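Local coordinates for FHA domain-containing protein DDL (Arabidopsis thaliana, PDB 3VPY), which probably binds phosphothreonine-containing partners such as Dicer-like1 through its forkhead-associated (FHA) domain, linking it to small-RNA processing in plants, at residues T53-C58 / F119-S123; V64-M70 / K81-I87; L111-D115 / V127-E131; L2-E6 / S38-F42. One frame throughout, in Å; residues are numbered along the deposited sequence.

Interaction 1. Residues T53-C58 / F119-S123; sequences TDHPSC and FGNSS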
loop_
_atom_site.group_PDB
_atom_site.type_symbol
_atom_site.label_atom_id
_atom_site.label_comp_id
_atom_site.label_asym_id
_atom_site.label_seq_id
_atom_site.Cartn_x
_atom_site.Cartn_y
_atom_site.Cartn_z
ATOM N N THR A 53 0.691 12.945 5.519
ATOM C CA THR A 53 -0.104 12.542 6.668
ATOM C C THR A 53 0.031 13.658 7.692
ATOM O O THR A 53 0.951 13.675 8.522
ATOM C CB THR A 53 0.366 11.186 7.239
ATOM O OG1 THR A 53 1.753 11.285 7.625
ATOM C CG2 THR A 53 0.173 10.102 6.195
ATOM N N ASP A 54 -0.883 14.615 7.610
ATOM C CA ASP A 54 -0.741 15.878 8.334
ATOM C C ASP A 54 -1.030 15.804 9.842
ATOM O O ASP A 54 -0.663 16.711 10.580
ATOM C CB ASP A 54 -1.629 16.945 7.684
ATOM C CG ASP A 54 -1.118 17.394 6.308
ATOM O OD1 ASP A 54 0.115 17.422 6.064
ATOM O OD2 ASP A 54 -1.973 17.756 5.467
ATOM N N HIS A 55 -1.704 14.752 10.285
ATOM C CA HIS A 55 -2.073 14.656 11.705
ATOM C C HIS A 55 -0.824 14.771 12.603
ATOM O O HIS A 55 0.221 14.188 12.291
ATOM C CB HIS A 55 -2.823 13.353 11.987
ATOM C CG HIS A 55 -3.495 13.339 13.324
ATOM N ND1 HIS A 55 -2.901 12.828 14.461
ATOM C CD2 HIS A 55 -4.698 13.824 13.712
ATOM C CE1 HIS A 55 -3.714 12.986 15.488
ATOM N NE2 HIS A 55 -4.812 13.589 15.060
ATOM N N PRO A 56 -0.904 15.560 13.684
ATOM C CA PRO A 56 0.293 15.790 14.492
ATOM C C PRO A 56 0.883 14.532 15.159
ATOM O O PRO A 56 2.009 14.572 15.627
ATOM C CB PRO A 56 -0.168 16.835 15.533
ATOM C CG PRO A 56 -1.637 16.789 15.514
ATOM C CD PRO A 56 -2.049 16.363 14.145
ATOM N N SER A 57 0.156 13.416 15.182
ATOM C CA SER A 57 0.753 12.191 15.777
ATOM C C SER A 57 1.692 11.489 14.806
ATOM O O SER A 57 2.406 10.545 15.180
ATOM C CB SER A 57 -0.328 11.218 16.254
ATOM O OG SER A 57 -1.106 10.756 15.179
ATOM N N CYS A 58 1.671 11.910 13.553
ATOM C CA CYS A 58 2.452 11.235 12.505
ATOM C C CYS A 58 3.893 11.720 12.419
ATOM O O CYS A 58 4.178 12.890 12.612
ATOM C CB CYS A 58 1.796 11.439 11.152
ATOM S SG CYS A 58 0.176 10.612 11.061
ATOM N N PHE A 119 -2.226 5.593 10.253
ATOM C CA PHE A 119 -0.908 6.009 10.713
ATOM C C PHE A 119 -1.071 6.730 12.037
ATOM O O PHE A 119 -1.871 7.665 12.159
ATOM C CB PHE A 119 -0.227 6.904 9.655
ATOM C CG PHE A 119 -0.136 6.263 8.298
ATOM C CD1 PHE A 119 0.750 5.193 8.076
ATOM C CD2 PHE A 119 -0.923 6.712 7.234
ATOM C CE1 PHE A 119 0.848 4.571 6.797
ATOM C CE2 PHE A 119 -0.845 6.100 5.963
ATOM C CZ PHE A 119 0.051 5.015 5.751
ATOM N N GLY A 120 -0.297 6.291 13.028
ATOM C CA GLY A 120 -0.321 6.851 14.356
ATOM C C GLY A 120 -1.709 6.892 14.965
ATOM O O GLY A 120 -2.445 5.901 14.926
ATOM N N ASN A 121 -2.071 8.057 15.497
ATOM C CA ASN A 121 -3.386 8.266 16.106
ATOM C C ASN A 121 -4.249 9.194 15.256
ATOM O O ASN A 121 -5.115 9.931 15.768
ATOM C CB ASN A 121 -3.198 8.826 17.513
ATOM C CG ASN A 121 -2.304 7.946 18.360
ATOM O OD1 ASN A 121 -1.371 8.424 19.024
ATOM N ND2 ASN A 121 -2.579 6.634 18.335
ATOM N N SER A 122 -3.991 9.142 13.952
ATOM C CA SER A 122 -4.652 10.012 12.997
ATOM C C SER A 122 -6.171 9.791 12.998
ATOM O O SER A 122 -6.650 8.693 13.278
ATOM C CB SER A 122 -4.057 9.820 11.588
ATOM O OG SER A 122 -4.706 10.674 10.672
ATOM N N SER A 123 -6.888 10.868 12.699
ATOM C CA SER A 123 -8.329 10.877 12.449
ATOM C C SER A 123 -8.646 10.412 11.017
ATOM O O SER A 123 -9.829 10.287 10.635
ATOM C CB SER A 123 -8.872 12.292 12.680
ATOM O OG SER A 123 -8.105 13.262 11.977
#
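The imidazole of His55 lies between Ser122 CA on one face and the CD of its own neighbour Pro56 on the opposite face, with Ser57 CB at its edge, in plane. Ser122 CA sits 3.7 Å from the centroid of the His55 ring and 17° off its normal, which defines a CH-pi contact. Two loops of the FHA beta-sandwich meet here, each folded as a beta turn: type I from His55 to Cys58 and type II' from Phe119 to Ser122. Ser57 OG is the polar link between them, placed between its own backbone N and carbonyl carbon (chi1 63°). It accepts from Asn121 N at 2.9 Å and also shares a 2.8 Å hydrogen bond with His55 ND1. Ser57 N reaches the same ND1 from 37° out of the ring plane, so two bonds inside the first turn fix the hydroxyl and the imidazole, and the single bond from Asn121 N joins the turns. Gly120 has no side chain, and a CB there would clash with Ser57 OG, which explains how the turns approach so closely. Ser122 OG is held by Arg124 N. Cys58 O bonds to Arg44, and Ser57 and Asn121 both touch Asn94; as in other FHA domains, loops at this end of the sandwich probably form the phosphothreonine-recognition cleft. Toward the core, Thr53 CG2 meets Phe119 CD2 at 3.7 Å, the two side chains at about a right angle, while Cys58 SG lies 4.0 Å from Phe119 CB.

Interaction 2. Residues V64-M70 / K81-I87; sequences VIQYREM and KQVKPYI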
loop_
_atom_site.group_PDB
_atom_site.type_symbol
_atom_site.label_atom_id
_atom_site.label_comp_id
_atom_site.label_asym_id
_atom_site.label_seq_id
_atom_site.Cartn_x
_atom_site.Cartn_y
_atom_site.Cartn_z
ATOM N N VAL A 64 6.281 3.517 4.304
ATOM C CA VAL A 64 6.268 3.434 2.844
ATOM C C VAL A 64 5.363 2.270 2.390
ATOM O O VAL A 64 5.244 1.262 3.085
ATOM C CB VAL A 64 7.720 3.308 2.265
ATOM C CG1 VAL A 64 8.417 1.995 2.690
ATOM C CG2 VAL A 64 7.720 3.439 0.768
ATOM N N ILE A 65 4.689 2.444 1.266
ATOM C CA ILE A 65 4.136 1.289 0.549
ATOM C C ILE A 65 5.061 1.041 -0.632
ATOM O O ILE A 65 5.246 1.923 -1.491
ATOM C CB ILE A 65 2.663 1.484 0.117
ATOM C CG1 ILE A 65 1.775 1.457 1.368
ATOM C CG2 ILE A 65 2.245 0.366 -0.866
ATOM C CD1 ILE A 65 0.288 1.764 1.161
ATOM N N GLN A 66 5.678 -0.146 -0.615
ATOM C CA GLN A 66 6.714 -0.525 -1.553
ATOM C C GLN A 66 6.182 -1.650 -2.411
ATOM O O GLN A 66 5.751 -2.675 -1.863
ATOM C CB GLN A 66 7.936 -1.035 -0.783
ATOM C CG GLN A 66 9.029 -1.567 -1.700
ATOM C CD GLN A 66 9.713 -0.454 -2.467
ATOM O OE1 GLN A 66 10.287 0.461 -1.862
ATOM N NE2 GLN A 66 9.649 -0.511 -3.796
ATOM N N TYR A 67 6.169 -1.447 -3.728
ATOM C CA TYR A 67 5.856 -2.523 -4.674
ATOM C C TYR A 67 7.085 -3.375 -4.913
ATOM O O TYR A 67 8.167 -2.843 -5.082
ATOM C CB TYR A 67 5.261 -1.956 -5.990
ATOM C CG TYR A 67 3.871 -1.446 -5.748
ATOM C CD1 TYR A 67 2.797 -2.324 -5.693
ATOM C CD2 TYR A 67 3.632 -0.096 -5.499
ATOM C CE1 TYR A 67 1.517 -1.886 -5.394
ATOM C CE2 TYR A 67 2.341 0.360 -5.211
ATOM C CZ TYR A 67 1.292 -0.542 -5.174
ATOM O OH TYR A 67 0.021 -0.097 -4.866
ATOM N N ARG A 68 6.898 -4.697 -4.861
ATOM C CA ARG A 68 7.957 -5.697 -5.002
ATOM C C ARG A 68 7.547 -6.807 -5.967
ATOM O O ARG A 68 6.429 -7.354 -5.874
ATOM C CB ARG A 68 8.282 -6.310 -3.627
ATOM C CG ARG A 68 8.851 -5.310 -2.611
ATOM C CD ARG A 68 8.839 -5.915 -1.208
ATOM N NE ARG A 68 9.779 -7.037 -1.123
ATOM C CZ ARG A 68 9.662 -8.076 -0.296
ATOM N NH1 ARG A 68 8.626 -8.180 0.523
ATOM N NH2 ARG A 68 10.563 -9.050 -0.319
ATOM N N GLU A 69 8.453 -7.136 -6.888
ATOM C CA GLU A 69 8.237 -8.249 -7.807
ATOM C C GLU A 69 8.609 -9.544 -7.104
ATOM O O GLU A 69 9.768 -9.723 -6.671
ATOM C CB GLU A 69 9.072 -8.055 -9.080
ATOM C CG GLU A 69 8.706 -8.982 -10.219
ATOM C CD GLU A 69 9.561 -8.718 -11.456
ATOM O OE1 GLU A 69 10.780 -8.986 -11.416
ATOM O OE2 GLU A 69 9.007 -8.235 -12.461
HETATM N N MSE A 70 7.631 -10.446 -6.993
HETATM C CA MSE A 70 7.825 -11.742 -6.312
HETATM C C MSE A 70 7.366 -12.873 -7.212
HETATM O O MSE A 70 6.710 -12.640 -8.216
HETATM C CB MSE A 70 6.969 -11.787 -5.045
HETATM C CG MSE A 70 7.061 -10.556 -4.170
HETATM SE SE MSE A 70 8.831 -10.391 -3.363
HETATM C CE MSE A 70 8.690 -11.824 -2.041
ATOM N N LYS A 81 5.442 -14.440 -12.144
ATOM C CA LYS A 81 5.796 -13.403 -11.183
ATOM C C LYS A 81 4.645 -12.447 -11.071
ATOM O O LYS A 81 3.767 -12.415 -11.925
ATOM C CB LYS A 81 7.045 -12.642 -11.631
ATOM C CG LYS A 81 6.861 -11.855 -12.923
ATOM C CD LYS A 81 8.196 -11.372 -13.459
ATOM C CE LYS A 81 7.995 -10.484 -14.671
ATOM N NZ LYS A 81 9.126 -9.545 -14.866
ATOM N N GLN A 82 4.652 -11.661 -10.008
ATOM C CA GLN A 82 3.682 -10.603 -9.868
ATOM C C GLN A 82 4.323 -9.477 -9.088
ATOM O O GLN A 82 5.313 -9.685 -8.393
ATOM C CB GLN A 82 2.463 -11.121 -9.120
ATOM C CG GLN A 82 2.823 -11.753 -7.793
ATOM C CD GLN A 82 1.664 -12.478 -7.159
ATOM O OE1 GLN A 82 0.507 -12.104 -7.345
ATOM N NE2 GLN A 82 1.971 -13.519 -6.388
ATOM N N VAL A 83 3.771 -8.280 -9.222
ATOM C CA VAL A 83 4.226 -7.150 -8.427
ATOM C C VAL A 83 3.127 -6.801 -7.436
ATOM O O VAL A 83 1.995 -6.464 -7.840
ATOM C CB VAL A 83 4.542 -5.937 -9.308
ATOM C CG1 VAL A 83 4.879 -4.712 -8.450
ATOM C CG2 VAL A 83 5.691 -6.267 -10.267
ATOM N N LYS A 84 3.481 -6.807 -6.150
ATOM C CA LYS A 84 2.500 -6.666 -5.077
ATOM C C LYS A 84 2.898 -5.602 -4.081
ATOM O O LYS A 84 4.089 -5.324 -3.926
ATOM C CB LYS A 84 2.334 -7.997 -4.338
ATOM C CG LYS A 84 1.860 -9.110 -5.258
ATOM C CD LYS A 84 1.476 -10.344 -4.474
ATOM C CE LYS A 84 2.715 -11.008 -3.893
ATOM N NZ LYS A 84 2.359 -12.143 -2.993
ATOM N N PRO A 85 1.901 -4.990 -3.411
ATOM C CA PRO A 85 2.160 -3.932 -2.430
ATOM C C PRO A 85 2.562 -4.487 -1.074
ATOM O O PRO A 85 1.945 -5.445 -0.602
ATOM C CB PRO A 85 0.808 -3.221 -2.304
ATOM C CG PRO A 85 -0.208 -4.307 -2.584
ATOM C CD PRO A 85 0.454 -5.259 -3.578
ATOM N N TYR A 86 3.588 -3.874 -0.470
ATOM C CA TYR A 86 4.018 -4.169 0.916
ATOM C C TYR A 86 4.141 -2.874 1.690
ATOM O O TYR A 86 4.634 -1.886 1.148
ATOM C CB TYR A 86 5.397 -4.860 0.923
ATOM C CG TYR A 86 5.308 -6.203 0.287
ATOM C CD1 TYR A 86 5.295 -7.371 1.058
ATOM C CD2 TYR A 86 5.222 -6.320 -1.109
ATOM C CE1 TYR A 86 5.168 -8.633 0.432
ATOM C CE2 TYR A 86 5.099 -7.545 -1.730
ATOM C CZ TYR A 86 5.065 -8.697 -0.961
ATOM O OH TYR A 86 4.937 -9.891 -1.610
ATOM N N ILE A 87 3.703 -2.857 2.936
ATOM C CA ILE A 87 3.886 -1.640 3.741
ATOM C C ILE A 87 5.068 -1.849 4.690
ATOM O O ILE A 87 5.311 -2.973 5.135
ATOM C CB ILE A 87 2.588 -1.249 4.506
ATOM C CG1 ILE A 87 2.695 0.144 5.128
ATOM C CG2 ILE A 87 2.233 -2.305 5.578
ATOM C CD1 ILE A 87 1.360 0.722 5.506
HETATM O O HOH W 1 12.274 -8.927 -13.658
#
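Arg68 and Tyr86 meet diagonally on one face of the beta hairpin of strands 63-73 and 79-89, coming from the hydrogen-bonded antiparallel pairs Arg68/Lys84 and Gln66/Tyr86. The arginine chain bends at chi3 (67°), which lays CD and then NH1 over one face of the phenol. Arg68 CZ stands 4.5 Å from the centroid of the Tyr86 ring, almost on the ring normal, as a cation-pi contact. The guanidinium is not stacked flat: its plane is turned 64° from the ring, so NH1 dips toward the face, 3.5 Å from Tyr86 CD1. Selenomethionine Met70, curled at chi2 and chi3, brings SE over a face of the guanidinium and CG to 3.4 Å from Tyr86 OH. Glu9 takes Arg68 NE in a salt bridge. On the other face of the sheet, Tyr67 CE1 meets Pro85 CB at 3.4 Å and Val83 CG1 packs 3.7 Å from Tyr67 CB. Toward the turn of the hairpin, Glu69 sends CG opposite its own amide nitrogen (chi1 -167°) and Lys81 is stretched out beyond CG, which joins Lys81 NZ to Glu69 OE2 at 2.7 Å, from above the carboxylate plane. A water donates to Glu69 OE1 at 2.7 Å and weakly accepts from Lys81 NZ. Replacing Glu69 with an alanine would probably leave the Lys81 ammonium without its mate and free to swing. The chemistry thus sets a cation against an aromatic face on one side of the ladder, and a paired, partly hydrated charge on the other.

Interaction 3. Residues L111-D115 / V127-E131; sequences LFEKD and VLLHE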
loop_
_atom_site.group_PDB
_atom_site.type_symbol
_atom_site.label_atom_id
_atom_site.label_comp_id
_atom_site.label_asym_id
_atom_site.label_seq_id
_atom_site.Cartn_x
_atom_site.Cartn_y
_atom_site.Cartn_z
ATOM N N LEU A 111 0.219 -6.301 1.603
ATOM C CA LEU A 111 -1.111 -5.677 1.672
ATOM C C LEU A 111 -2.089 -6.325 0.696
ATOM O O LEU A 111 -1.695 -6.808 -0.374
ATOM C CB LEU A 111 -1.002 -4.185 1.375
ATOM C CG LEU A 111 -0.270 -3.296 2.382
ATOM C CD1 LEU A 111 -0.247 -1.853 1.908
ATOM C CD2 LEU A 111 -0.902 -3.394 3.765
ATOM N N PHE A 112 -3.366 -6.341 1.080
ATOM C CA PHE A 112 -4.416 -6.977 0.285
ATOM C C PHE A 112 -5.587 -6.033 0.058
ATOM O O PHE A 112 -5.807 -5.107 0.855
ATOM C CB PHE A 112 -4.916 -8.254 0.979
ATOM C CG PHE A 112 -3.873 -9.347 1.088
ATOM C CD1 PHE A 112 -3.867 -10.418 0.184
ATOM C CD2 PHE A 112 -2.899 -9.313 2.083
ATOM C CE1 PHE A 112 -2.908 -11.430 0.287
ATOM C CE2 PHE A 112 -1.926 -10.335 2.183
ATOM C CZ PHE A 112 -1.940 -11.376 1.282
ATOM N N GLU A 113 -6.349 -6.272 -1.016
ATOM C CA GLU A 113 -7.597 -5.529 -1.241
ATOM C C GLU A 113 -8.433 -5.557 0.040
ATOM O O GLU A 113 -8.574 -6.616 0.687
ATOM C CB GLU A 113 -8.447 -6.194 -2.323
ATOM C CG GLU A 113 -7.918 -6.183 -3.710
ATOM C CD GLU A 113 -8.931 -6.861 -4.638
ATOM O OE1 GLU A 113 -9.710 -7.698 -4.162
ATOM O OE2 GLU A 113 -8.968 -6.540 -5.821
ATOM N N LYS A 114 -8.992 -4.390 0.371
ATOM C CA LYS A 114 -9.876 -4.174 1.515
ATOM C C LYS A 114 -9.164 -3.946 2.831
ATOM O O LYS A 114 -9.813 -3.657 3.846
ATOM C CB LYS A 114 -10.952 -5.269 1.654
ATOM C CG LYS A 114 -11.839 -5.398 0.434
ATOM C CD LYS A 114 -12.828 -6.537 0.605
ATOM C CE LYS A 114 -13.592 -6.757 -0.691
ATOM N NZ LYS A 114 -14.741 -7.679 -0.496
ATOM N N ASP A 115 -7.826 -4.007 2.828
ATOM C CA ASP A 115 -7.092 -3.669 4.036
ATOM C C ASP A 115 -7.355 -2.226 4.441
ATOM O O ASP A 115 -7.417 -1.343 3.580
ATOM C CB ASP A 115 -5.585 -3.815 3.837
ATOM C CG ASP A 115 -5.098 -5.244 3.978
ATOM O OD1 ASP A 115 -5.865 -6.106 4.439
ATOM O OD2 ASP A 115 -3.915 -5.471 3.641
ATOM N N VAL A 127 -8.269 2.829 2.809
ATOM C CA VAL A 127 -8.631 1.485 2.381
ATOM C C VAL A 127 -8.061 1.207 0.988
ATOM O O VAL A 127 -8.235 2.018 0.057
ATOM C CB VAL A 127 -10.176 1.288 2.347
ATOM C CG1 VAL A 127 -10.546 -0.021 1.655
ATOM C CG2 VAL A 127 -10.728 1.307 3.760
ATOM N N LEU A 128 -7.365 0.078 0.868
ATOM C CA LEU A 128 -6.680 -0.289 -0.361
ATOM C C LEU A 128 -7.592 -1.119 -1.243
ATOM O O LEU A 128 -8.202 -2.075 -0.784
ATOM C CB LEU A 128 -5.417 -1.087 -0.017
ATOM C CG LEU A 128 -4.545 -1.493 -1.195
ATOM C CD1 LEU A 128 -3.951 -0.277 -1.942
ATOM C CD2 LEU A 128 -3.428 -2.411 -0.671
ATOM N N LEU A 129 -7.706 -0.736 -2.515
ATOM C CA LEU A 129 -8.513 -1.499 -3.470
ATOM C C LEU A 129 -7.892 -1.428 -4.842
ATOM O O LEU A 129 -7.071 -0.561 -5.119
ATOM C CB LEU A 129 -9.924 -0.902 -3.585
ATOM C CG LEU A 129 -11.055 -1.165 -2.592
ATOM C CD1 LEU A 129 -12.375 -0.635 -3.201
ATOM C CD2 LEU A 129 -11.200 -2.651 -2.203
ATOM N N HIS A 130 -8.353 -2.301 -5.729
ATOM C CA HIS A 130 -8.190 -2.070 -7.151
ATOM C C HIS A 130 -9.459 -2.450 -7.910
ATOM O O HIS A 130 -10.310 -3.193 -7.391
ATOM C CB HIS A 130 -6.948 -2.791 -7.700
ATOM C CG HIS A 130 -6.996 -4.282 -7.608
ATOM N ND1 HIS A 130 -7.764 -5.056 -8.453
ATOM C CD2 HIS A 130 -6.312 -5.148 -6.823
ATOM C CE1 HIS A 130 -7.585 -6.332 -8.163
ATOM N NE2 HIS A 130 -6.710 -6.416 -7.176
ATOM N N GLU A 131 -9.590 -1.945 -9.133
ATOM C CA GLU A 131 -10.750 -2.214 -9.969
ATOM C C GLU A 131 -10.889 -3.691 -10.390
ATOM O O GLU A 131 -9.927 -4.471 -10.344
ATOM C CB GLU A 131 -10.708 -1.335 -11.232
ATOM C CG GLU A 131 -9.586 -1.692 -12.205
ATOM C CD GLU A 131 -9.755 -1.036 -13.566
ATOM O OE1 GLU A 131 -10.729 -0.273 -13.750
ATOM O OE2 GLU A 131 -8.920 -1.299 -14.459
#
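Glu113 turns CG anti to its carbonyl carbon (chi1 -67°) and then runs extended, while His130 places CG between its backbone N and carbonyl carbon (chi1 63°); together these torsions bring the Glu113 carboxylate over one face of the His130 ring. The two planes stand 49° apart and the side chains meet at about a right angle, but the modelled approach of Glu113 OE2 is doubtfully close and its angles do not make a hydrogen bond. The ring's rotation is better defined by His130 ND1, which donates to Glu131 O at 2.9 Å close to the ring plane, and by Trp17, which meets it edge-to-face. In the FHA beta-sandwich, segment 111-115 leads from strand 109-110 of the mixed sheet to strand 116-119 of the antiparallel sheet, through a type II turn from Phe112 to Asp115. Phe112 N to Asp115 OD2 (2.8 Å) adds a side-chain clasp to the turn's own Asp115 N to Phe112 O bond. This turn docks on strand 124-129 by two backbone bonds: Lys114 N to Leu128 O at 2.7 Å, and Leu128 N to Asp115 O at 3.1 Å. Leu128, with CG opposite its amide nitrogen, sets CD2 3.6 Å from Leu111 CB. Nearer the surface, Leu129 CD2 crosses the aliphatic chain of Lys114 at a slant, 3.9 Å from Lys114 CG.

Interaction 4. Residues L2-E6 / S38-F42; sequences LLFNE and SCYLF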
loop_
_atom_site.group_PDB
_atom_site.type_symbol
_atom_site.label_atom_id
_atom_site.label_comp_id
_atom_site.label_asym_id
_atom_site.label_seq_id
_atom_site.Cartn_x
_atom_site.Cartn_y
_atom_site.Cartn_z
ATOM N N LEU A 2 16.272 10.744 3.096
ATOM C CA LEU A 2 15.211 9.717 3.019
ATOM C C LEU A 2 15.586 8.587 3.960
ATOM O O LEU A 2 16.747 8.191 4.016
ATOM C CB LEU A 2 15.042 9.147 1.608
ATOM C CG LEU A 2 14.495 10.015 0.472
ATOM C CD1 LEU A 2 14.217 9.147 -0.737
ATOM C CD2 LEU A 2 13.228 10.745 0.914
ATOM N N LEU A 3 14.604 8.076 4.696
ATOM C CA LEU A 3 14.833 7.066 5.725
ATOM C C LEU A 3 14.554 5.644 5.235
ATOM O O LEU A 3 14.409 4.717 6.031
ATOM C CB LEU A 3 13.969 7.365 6.966
ATOM C CG LEU A 3 14.267 8.665 7.718
ATOM C CD1 LEU A 3 13.292 8.801 8.880
ATOM C CD2 LEU A 3 15.728 8.750 8.200
ATOM N N PHE A 4 14.478 5.470 3.923
ATOM C CA PHE A 4 14.279 4.144 3.367
ATOM C C PHE A 4 14.971 4.043 2.020
ATOM O O PHE A 4 15.186 5.050 1.346
ATOM C CB PHE A 4 12.777 3.868 3.196
ATOM C CG PHE A 4 12.135 4.725 2.152
ATOM C CD1 PHE A 4 11.962 4.246 0.858
ATOM C CD2 PHE A 4 11.739 6.033 2.449
ATOM C CE1 PHE A 4 11.388 5.051 -0.116
ATOM C CE2 PHE A 4 11.171 6.849 1.469
ATOM C CZ PHE A 4 10.986 6.349 0.193
ATOM N N ASN A 5 15.316 2.812 1.653
ATOM C CA ASN A 5 15.785 2.469 0.327
ATOM C C ASN A 5 14.758 1.573 -0.334
ATOM O O ASN A 5 14.065 0.824 0.346
ATOM C CB ASN A 5 17.099 1.703 0.428
ATOM C CG ASN A 5 18.293 2.617 0.524
ATOM O OD1 ASN A 5 18.573 3.397 -0.396
ATOM N ND2 ASN A 5 19.013 2.529 1.639
ATOM N N GLU A 6 14.650 1.657 -1.652
ATOM C CA GLU A 6 13.905 0.657 -2.409
ATOM C C GLU A 6 14.775 -0.585 -2.644
ATOM O O GLU A 6 15.974 -0.470 -2.943
ATOM C CB GLU A 6 13.434 1.213 -3.745
ATOM C CG GLU A 6 12.412 2.292 -3.652
ATOM C CD GLU A 6 11.728 2.502 -4.968
ATOM O OE1 GLU A 6 10.798 1.731 -5.306
ATOM O OE2 GLU A 6 12.132 3.444 -5.675
ATOM N N SER A 38 6.858 2.951 -7.955
ATOM C CA SER A 38 7.169 1.705 -7.267
ATOM C C SER A 38 7.174 1.847 -5.752
ATOM O O SER A 38 7.156 0.839 -5.030
ATOM C CB SER A 38 8.510 1.141 -7.769
ATOM O OG SER A 38 9.543 2.090 -7.554
ATOM N N CYS A 39 7.183 3.086 -5.266
ATOM C CA CYS A 39 7.158 3.341 -3.830
ATOM C C CYS A 39 6.431 4.644 -3.496
ATOM O O CYS A 39 6.579 5.665 -4.192
ATOM C CB CYS A 39 8.586 3.332 -3.283
ATOM S SG CYS A 39 8.714 3.520 -1.521
ATOM N N TYR A 40 5.605 4.582 -2.461
ATOM C CA TYR A 40 4.914 5.758 -1.940
ATOM C C TYR A 40 5.284 6.026 -0.485
ATOM O O TYR A 40 5.036 5.195 0.390
ATOM C CB TYR A 40 3.392 5.605 -2.059
ATOM C CG TYR A 40 2.883 5.689 -3.485
ATOM C CD1 TYR A 40 2.455 6.898 -4.021
ATOM C CD2 TYR A 40 2.843 4.556 -4.298
ATOM C CE1 TYR A 40 1.993 6.976 -5.354
ATOM C CE2 TYR A 40 2.390 4.628 -5.610
ATOM C CZ TYR A 40 1.956 5.847 -6.134
ATOM O OH TYR A 40 1.486 5.943 -7.435
ATOM N N LEU A 41 5.870 7.196 -0.239
ATOM C CA LEU A 41 6.220 7.622 1.114
ATOM C C LEU A 41 5.076 8.378 1.766
ATOM O O LEU A 41 4.568 9.341 1.204
ATOM C CB LEU A 41 7.468 8.513 1.076
ATOM C CG LEU A 41 7.890 9.140 2.402
ATOM C CD1 LEU A 41 8.239 8.067 3.447
ATOM C CD2 LEU A 41 9.062 10.083 2.181
ATOM N N PHE A 42 4.689 7.931 2.960
ATOM C CA PHE A 42 3.688 8.614 3.787
ATOM C C PHE A 42 4.395 9.312 4.933
ATOM O O PHE A 42 5.213 8.708 5.633
ATOM C CB PHE A 42 2.726 7.597 4.386
ATOM C CG PHE A 42 1.903 6.872 3.352
ATOM C CD1 PHE A 42 0.574 7.248 3.130
ATOM C CD2 PHE A 42 2.457 5.844 2.589
ATOM C CE1 PHE A 42 -0.202 6.581 2.163
ATOM C CE2 PHE A 42 1.705 5.178 1.590
ATOM C CZ PHE A 42 0.371 5.544 1.383
#
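The N-terminal arm of this FHA domain packs on strand 39-43, next to the outermost strand 51-52 of the mixed sheet, where Phe4 and Glu6 meet the beginning of that strand. The arm is not a strand of the sheet: the end-to-end directions of 2-6 and 38-41 are 153° apart, roughly antiparallel, but the nearest CA pair, Glu6 and Cys39, is 7.4 Å apart, too far for strand pairing, so side chains do the joining. Phe4 has CG between its backbone N and carbonyl carbon (chi1 67°), which drops the ring between Cys39 and Leu41. The packing rests mainly on Leu41, whose CD1 touches Phe4 CE2 at 3.7 Å; Val64 and Leu90 add to the apolar surroundings. On the other rim, Phe4 CE1 is modelled 3.4 Å from Cys39 SG, an oblique sulfur-aromatic contact, though the sulfur's placement is doubtful because it crowds Val64. Leu2 CD2 brushes Leu41 CD2 at 4.4 Å. Two residues beyond Phe4, Glu6 OE1 accepts from Ser38 OG at 2.6 Å through its syn lone pair. Gln66 NE2 donates to the same OE1, so this carboxylate oxygen accepts from a loop hydroxyl and a strand amide. Changing Phe4 to an alanine would probably open a gap beside Leu41 and Cys39 and take away much of the apolar anchorage of the arm. Tyr40 points away, and Phe42 meets Phe119 in the interior. The arrangement is that of an FHA beta-sandwich whose N-terminal arm covers the mixed-sheet face carrying Cys39 and Leu41, opposite the interior face with Phe42.

How the interactions relate
From the N terminus, interaction 4 closes first, fastening the arm 2-6 to strand 39-43. The chain then opens interaction 1 at 53-58, and interaction 2, the hairpin of strands 63-73 and 79-89, falls entirely within the span to 119-123. Interaction 3 opens at 111-115 before interaction 1 closes and itself closes at 127-131, so these two cross. Interactions 2 and 4 share neighbouring strands of the mixed sheet, linked by Tyr67 N and Ser38 O. Leu111 N bonds to Pro85 O beside the mixed sheet, and the turn that follows docks on strand 124-129 of the antiparallel sheet, while Phe119 of interaction 1 packs on Phe42 and Ile87 in the sandwich interior.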